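Local atomic coordinates of nitrate transport protein nrtA (PDB entry 2G29), a protein that binds nitrate as the periplasmic solute-binding component of the NrtABCD ABC transporter, which takes up nitrate and probably also nitrite. Residues K147-T161 with G179-P193. Sequence-based numbering, arbitrary orientation.
Sequences KEAFAKVTDPKVAMT and GMEPGKDFSTIVVPP
K147 reaches from its helix to two acceptors: its NZ donates to G179 O at 3.2 Å, tilted 28° from the carbonyl plane, and forms a salt bridge with D185, its hydrogen bond to OD1 being weak. G179 is the C-prime residue of the Schellman motif ending helix 166-177, so the lysine ties one helix to the terminus of the next. The K147 chain runs past M180 in the opposite sense; chi1 of -180° extends its base, and bends at chi2 and chi4 bring NZ round to the acceptors. M180 lies against the start of this helix, its SD beside K147 N and 4.9 Å from the F150 ring centroid, an oblique Met-aromatic contact. D185 also faces its own loop, where OD2 takes the E181 N-H at 2.8 Å through its anti lone pair, nearly straight at 174°. A leucine in place of D185 would probably leave the K147 ammonium without its countercharge and the E181 amide without its acceptor. The strands exemplify how backbone bonds fasten a parallel beta-alpha-beta unit: 157-160 and 187-190 are connected through helix 166-177, with 187-190 at the edge of a mixed five-stranded sheet, and five bonds alternate from P156 O to V191 N. On one face, V158 CG2 meets F186 CD1 at 3.6 Å and T188 CG2 at 3.7 Å; T188 OG1 is held by R172. Charge thus joins the helix and loop ends, while the backbone bonds set the register that places T161 and P193 beside nitrate-binding W73.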
loop_
_atom_site.group_PDB
_atom_site.type_symbol
_atom_site.label_atom_id
_atom_site.label_comp_id
_atom_site.label_asym_id
_atom_site.label_seq_id
_atom_site.Cartn_x
_atom_site.Cartn_y
_atom_site.Cartn_z
ATOM N N LYS A 147 -10.280 -14.832 -19.195
ATOM C CA LYS A 147 -9.365 -15.493 -20.120
ATOM C C LYS A 147 -9.842 -15.412 -21.588
ATOM O O LYS A 147 -9.115 -14.932 -22.471
ATOM C CB LYS A 147 -9.189 -16.949 -19.681
ATOM C CG LYS A 147 -8.256 -17.747 -20.554
ATOM C CD LYS A 147 -7.258 -18.526 -19.693
ATOM C CE LYS A 147 -6.268 -19.267 -20.548
ATOM N NZ LYS A 147 -4.893 -18.757 -20.336
ATOM N N GLU A 148 -11.061 -15.876 -21.838
ATOM C CA GLU A 148 -11.625 -15.821 -23.180
ATOM C C GLU A 148 -11.878 -14.383 -23.633
ATOM O O GLU A 148 -11.775 -14.062 -24.819
ATOM C CB GLU A 148 -12.939 -16.596 -23.248
ATOM C CG GLU A 148 -12.819 -18.111 -23.119
ATOM C CD GLU A 148 -14.083 -18.822 -23.596
ATOM O OE1 GLU A 148 -15.195 -18.323 -23.308
ATOM O OE2 GLU A 148 -13.966 -19.882 -24.259
ATOM N N ALA A 149 -12.220 -13.498 -22.695
ATOM C CA ALA A 149 -12.490 -12.108 -23.068
ATOM C C ALA A 149 -11.221 -11.358 -23.470
ATOM O O ALA A 149 -11.228 -10.576 -24.433
ATOM C CB ALA A 149 -13.194 -11.374 -21.906
ATOM N N PHE A 150 -10.134 -11.582 -22.727
ATOM C CA PHE A 150 -8.864 -10.930 -23.047
ATOM C C PHE A 150 -8.358 -11.400 -24.420
ATOM O O PHE A 150 -7.659 -10.660 -25.122
ATOM C CB PHE A 150 -7.817 -11.249 -21.972
ATOM C CG PHE A 150 -7.874 -10.347 -20.759
ATOM C CD1 PHE A 150 -6.850 -10.414 -19.813
ATOM C CD2 PHE A 150 -8.921 -9.461 -20.553
ATOM C CE1 PHE A 150 -6.864 -9.607 -18.678
ATOM C CE2 PHE A 150 -8.947 -8.639 -19.400
ATOM C CZ PHE A 150 -7.926 -8.719 -18.481
ATOM N N ALA A 151 -8.698 -12.633 -24.788
ATOM C CA ALA A 151 -8.267 -13.167 -26.073
ATOM C C ALA A 151 -8.807 -12.355 -27.253
ATOM O O ALA A 151 -8.216 -12.354 -28.355
ATOM C CB ALA A 151 -8.699 -14.627 -26.198
ATOM N N LYS A 152 -9.918 -11.653 -27.040
ATOM C CA LYS A 152 -10.508 -10.824 -28.107
ATOM C C LYS A 152 -9.799 -9.469 -28.217
ATOM O O LYS A 152 -10.122 -8.659 -29.085
ATOM C CB LYS A 152 -12.002 -10.586 -27.831
ATOM C CG LYS A 152 -12.800 -11.853 -27.593
ATOM C CD LYS A 152 -14.297 -11.587 -27.469
ATOM C CE LYS A 152 -15.038 -12.894 -27.164
ATOM N NZ LYS A 152 -16.525 -12.811 -27.306
ATOM N N VAL A 153 -8.822 -9.228 -27.337
ATOM C CA VAL A 153 -8.096 -7.961 -27.319
ATOM C C VAL A 153 -6.672 -8.153 -27.821
ATOM O O VAL A 153 -6.053 -9.142 -27.486
ATOM C CB VAL A 153 -8.034 -7.396 -25.851
ATOM C CG1 VAL A 153 -7.238 -6.112 -25.784
ATOM C CG2 VAL A 153 -9.448 -7.172 -25.335
ATOM N N THR A 154 -6.178 -7.242 -28.655
ATOM C CA THR A 154 -4.803 -7.328 -29.112
ATOM C C THR A 154 -3.924 -6.784 -27.966
ATOM O O THR A 154 -4.118 -5.668 -27.515
ATOM C CB THR A 154 -4.584 -6.485 -30.394
ATOM O OG1 THR A 154 -5.403 -7.019 -31.450
ATOM C CG2 THR A 154 -3.101 -6.499 -30.821
ATOM N N ASP A 155 -2.981 -7.596 -27.507
ATOM C CA ASP A 155 -2.069 -7.231 -26.412
ATOM C C ASP A 155 -2.755 -6.472 -25.287
ATOM O O ASP A 155 -2.470 -5.286 -25.030
ATOM C CB ASP A 155 -0.897 -6.444 -26.982
ATOM C CG ASP A 155 -0.142 -7.247 -28.004
ATOM O OD1 ASP A 155 0.224 -8.393 -27.678
ATOM O OD2 ASP A 155 0.065 -6.764 -29.136
ATOM N N PRO A 156 -3.661 -7.160 -24.583
ATOM C CA PRO A 156 -4.392 -6.548 -23.473
ATOM C C PRO A 156 -3.447 -6.152 -22.353
ATOM O O PRO A 156 -2.548 -6.911 -21.971
ATOM C CB PRO A 156 -5.390 -7.628 -23.039
ATOM C CG PRO A 156 -4.776 -8.924 -23.503
ATOM C CD PRO A 156 -4.061 -8.569 -24.787
ATOM N N LYS A 157 -3.667 -4.960 -21.823
ATOM C CA LYS A 157 -2.832 -4.477 -20.735
ATOM C C LYS A 157 -3.628 -4.409 -19.443
ATOM O O LYS A 157 -4.839 -4.183 -19.441
ATOM C CB LYS A 157 -2.334 -3.053 -21.034
ATOM C CG LYS A 157 -1.596 -2.836 -22.366
ATOM C CD LYS A 157 -0.378 -3.725 -22.472
ATOM C CE LYS A 157 0.465 -3.397 -23.703
ATOM N NZ LYS A 157 1.688 -4.274 -23.795
ATOM N N VAL A 158 -2.943 -4.628 -18.329
ATOM C CA VAL A 158 -3.597 -4.428 -17.041
ATOM C C VAL A 158 -2.671 -3.434 -16.316
ATOM O O VAL A 158 -1.429 -3.556 -16.364
ATOM C CB VAL A 158 -3.771 -5.715 -16.232
ATOM C CG1 VAL A 158 -4.563 -6.738 -17.057
ATOM C CG2 VAL A 158 -2.459 -6.261 -15.833
ATOM N N ALA A 159 -3.250 -2.432 -15.669
ATOM C CA ALA A 159 -2.405 -1.425 -15.021
ATOM C C ALA A 159 -2.228 -1.625 -13.532
ATOM O O ALA A 159 -3.166 -1.998 -12.815
ATOM C CB ALA A 159 -2.971 -0.020 -15.254
ATOM N N MET A 160 -1.001 -1.374 -13.086
ATOM C CA MET A 160 -0.646 -1.439 -11.679
ATOM C C MET A 160 0.187 -0.193 -11.408
ATOM O O MET A 160 0.397 0.644 -12.295
ATOM C CB MET A 160 0.024 -2.754 -11.304
ATOM C CG MET A 160 1.106 -3.265 -12.235
ATOM S SD MET A 160 2.622 -2.272 -12.096
ATOM C CE MET A 160 3.715 -3.136 -13.306
ATOM N N THR A 161 0.644 -0.051 -10.168
ATOM C CA THR A 161 1.221 1.221 -9.751
ATOM C C THR A 161 2.740 1.377 -9.694
ATOM O O THR A 161 3.224 2.491 -9.564
ATOM C CB THR A 161 0.654 1.529 -8.365
ATOM O OG1 THR A 161 1.063 0.489 -7.495
ATOM C CG2 THR A 161 -0.860 1.581 -8.391
ATOM N N GLY A 179 -6.034 -18.483 -13.836
ATOM C CA GLY A 179 -5.395 -19.139 -14.970
ATOM C C GLY A 179 -4.746 -18.285 -16.032
ATOM O O GLY A 179 -4.454 -18.786 -17.117
ATOM N N MET A 180 -4.509 -16.999 -15.762
ATOM C CA MET A 180 -3.897 -16.125 -16.769
ATOM C C MET A 180 -2.474 -15.781 -16.388
ATOM O O MET A 180 -2.171 -15.492 -15.234
ATOM C CB MET A 180 -4.745 -14.866 -16.949
ATOM C CG MET A 180 -6.041 -15.163 -17.695
ATOM S SD MET A 180 -7.251 -13.859 -17.435
ATOM C CE MET A 180 -7.899 -14.413 -15.926
ATOM N N GLU A 181 -1.593 -15.835 -17.378
ATOM C CA GLU A 181 -0.191 -15.609 -17.136
ATOM C C GLU A 181 0.383 -14.338 -17.706
ATOM O O GLU A 181 0.181 -14.034 -18.876
ATOM C CB GLU A 181 0.603 -16.797 -17.677
ATOM C CG GLU A 181 2.113 -16.592 -17.658
ATOM C CD GLU A 181 2.863 -17.864 -17.964
ATOM O OE1 GLU A 181 2.206 -18.887 -18.268
ATOM O OE2 GLU A 181 4.108 -17.844 -17.898
ATOM N N PRO A 182 1.098 -13.554 -16.873
ATOM C CA PRO A 182 1.694 -12.313 -17.383
ATOM C C PRO A 182 2.680 -12.658 -18.486
ATOM O O PRO A 182 3.422 -13.631 -18.374
ATOM C CB PRO A 182 2.382 -11.719 -16.155
ATOM C CG PRO A 182 2.637 -12.911 -15.294
ATOM C CD PRO A 182 1.397 -13.734 -15.440
ATOM N N GLY A 183 2.654 -11.880 -19.558
ATOM C CA GLY A 183 3.560 -12.118 -20.668
ATOM C C GLY A 183 2.966 -13.009 -21.740
ATOM O O GLY A 183 3.510 -13.109 -22.849
ATOM N N LYS A 184 1.862 -13.673 -21.417
ATOM C CA LYS A 184 1.184 -14.557 -22.366
ATOM C C LYS A 184 -0.261 -14.158 -22.616
ATOM O O LYS A 184 -0.674 -14.002 -23.761
ATOM C CB LYS A 184 1.246 -16.010 -21.875
ATOM C CG LYS A 184 2.590 -16.667 -22.183
ATOM C CD LYS A 184 2.934 -17.763 -21.182
ATOM C CE LYS A 184 4.317 -18.361 -21.466
ATOM N NZ LYS A 184 4.839 -19.174 -20.324
ATOM N N ASP A 185 -1.037 -13.994 -21.549
ATOM C CA ASP A 185 -2.433 -13.615 -21.693
ATOM C C ASP A 185 -2.685 -12.114 -21.525
ATOM O O ASP A 185 -3.739 -11.601 -21.922
ATOM C CB ASP A 185 -3.262 -14.398 -20.691
ATOM C CG ASP A 185 -3.070 -15.903 -20.845
ATOM O OD1 ASP A 185 -3.412 -16.432 -21.929
ATOM O OD2 ASP A 185 -2.549 -16.548 -19.920
ATOM N N PHE A 186 -1.723 -11.421 -20.917
ATOM C CA PHE A 186 -1.819 -9.974 -20.720
ATOM C C PHE A 186 -0.443 -9.458 -20.363
ATOM O O PHE A 186 0.458 -10.250 -20.060
ATOM C CB PHE A 186 -2.789 -9.637 -19.584
ATOM C CG PHE A 186 -2.336 -10.125 -18.259
ATOM C CD1 PHE A 186 -1.570 -9.315 -17.413
ATOM C CD2 PHE A 186 -2.620 -11.431 -17.865
ATOM C CE1 PHE A 186 -1.100 -9.800 -16.215
ATOM C CE2 PHE A 186 -2.154 -11.933 -16.657
ATOM C CZ PHE A 186 -1.377 -11.094 -15.820
ATOM N N SER A 187 -0.280 -8.141 -20.425
ATOM C CA SER A 187 0.983 -7.495 -20.047
ATOM C C SER A 187 0.632 -6.461 -18.986
ATOM O O SER A 187 -0.455 -5.874 -19.035
ATOM C CB SER A 187 1.616 -6.750 -21.230
ATOM O OG SER A 187 1.873 -7.616 -22.321
ATOM N N THR A 188 1.534 -6.260 -18.022
ATOM C CA THR A 188 1.305 -5.246 -17.010
ATOM C C THR A 188 1.923 -3.942 -17.478
ATOM O O THR A 188 2.930 -3.928 -18.206
ATOM C CB THR A 188 1.907 -5.630 -15.619
ATOM O OG1 THR A 188 3.276 -6.000 -15.765
ATOM C CG2 THR A 188 1.111 -6.751 -14.962
ATOM N N ILE A 189 1.283 -2.830 -17.120
ATOM C CA ILE A 189 1.815 -1.500 -17.424
ATOM C C ILE A 189 1.723 -0.699 -16.132
ATOM O O ILE A 189 0.906 -1.017 -15.263
ATOM C CB ILE A 189 1.039 -0.739 -18.536
ATOM C CG1 ILE A 189 -0.441 -0.526 -18.183
ATOM C CG2 ILE A 189 1.159 -1.517 -19.860
ATOM C CD1 ILE A 189 -1.144 0.461 -19.164
ATOM N N VAL A 190 2.565 0.324 -15.999
ATOM C CA VAL A 190 2.533 1.186 -14.813
ATOM C C VAL A 190 1.786 2.476 -15.113
ATOM O O VAL A 190 2.076 3.125 -16.119
ATOM C CB VAL A 190 3.954 1.584 -14.400
ATOM C CG1 VAL A 190 3.903 2.561 -13.219
ATOM C CG2 VAL A 190 4.758 0.352 -14.024
ATOM N N VAL A 191 0.843 2.844 -14.235
ATOM C CA VAL A 191 0.117 4.110 -14.352
ATOM C C VAL A 191 0.131 4.744 -12.937
ATOM O O VAL A 191 -0.174 4.066 -11.947
ATOM C CB VAL A 191 -1.386 3.907 -14.791
ATOM C CG1 VAL A 191 -2.111 5.242 -14.803
ATOM C CG2 VAL A 191 -1.450 3.269 -16.195
ATOM N N PRO A 192 0.498 6.032 -12.814
ATOM C CA PRO A 192 0.490 6.660 -11.472
ATOM C C PRO A 192 -0.927 6.545 -10.875
ATOM O O PRO A 192 -1.922 6.706 -11.584
ATOM C CB PRO A 192 0.859 8.121 -11.763
ATOM C CG PRO A 192 1.715 8.026 -13.022
ATOM C CD PRO A 192 1.000 6.962 -13.848
ATOM N N PRO A 193 -1.033 6.312 -9.565
ATOM C CA PRO A 193 -2.354 6.176 -8.944
ATOM C C PRO A 193 -3.384 7.232 -9.279
ATOM O O PRO A 193 -4.519 6.885 -9.624
ATOM C CB PRO A 193 -2.039 6.133 -7.444
ATOM C CG PRO A 193 -0.703 5.366 -7.437
ATOM C CD PRO A 193 0.053 6.042 -8.605
HETATM O O HOH W 1 -6.370 -14.766 -22.602
#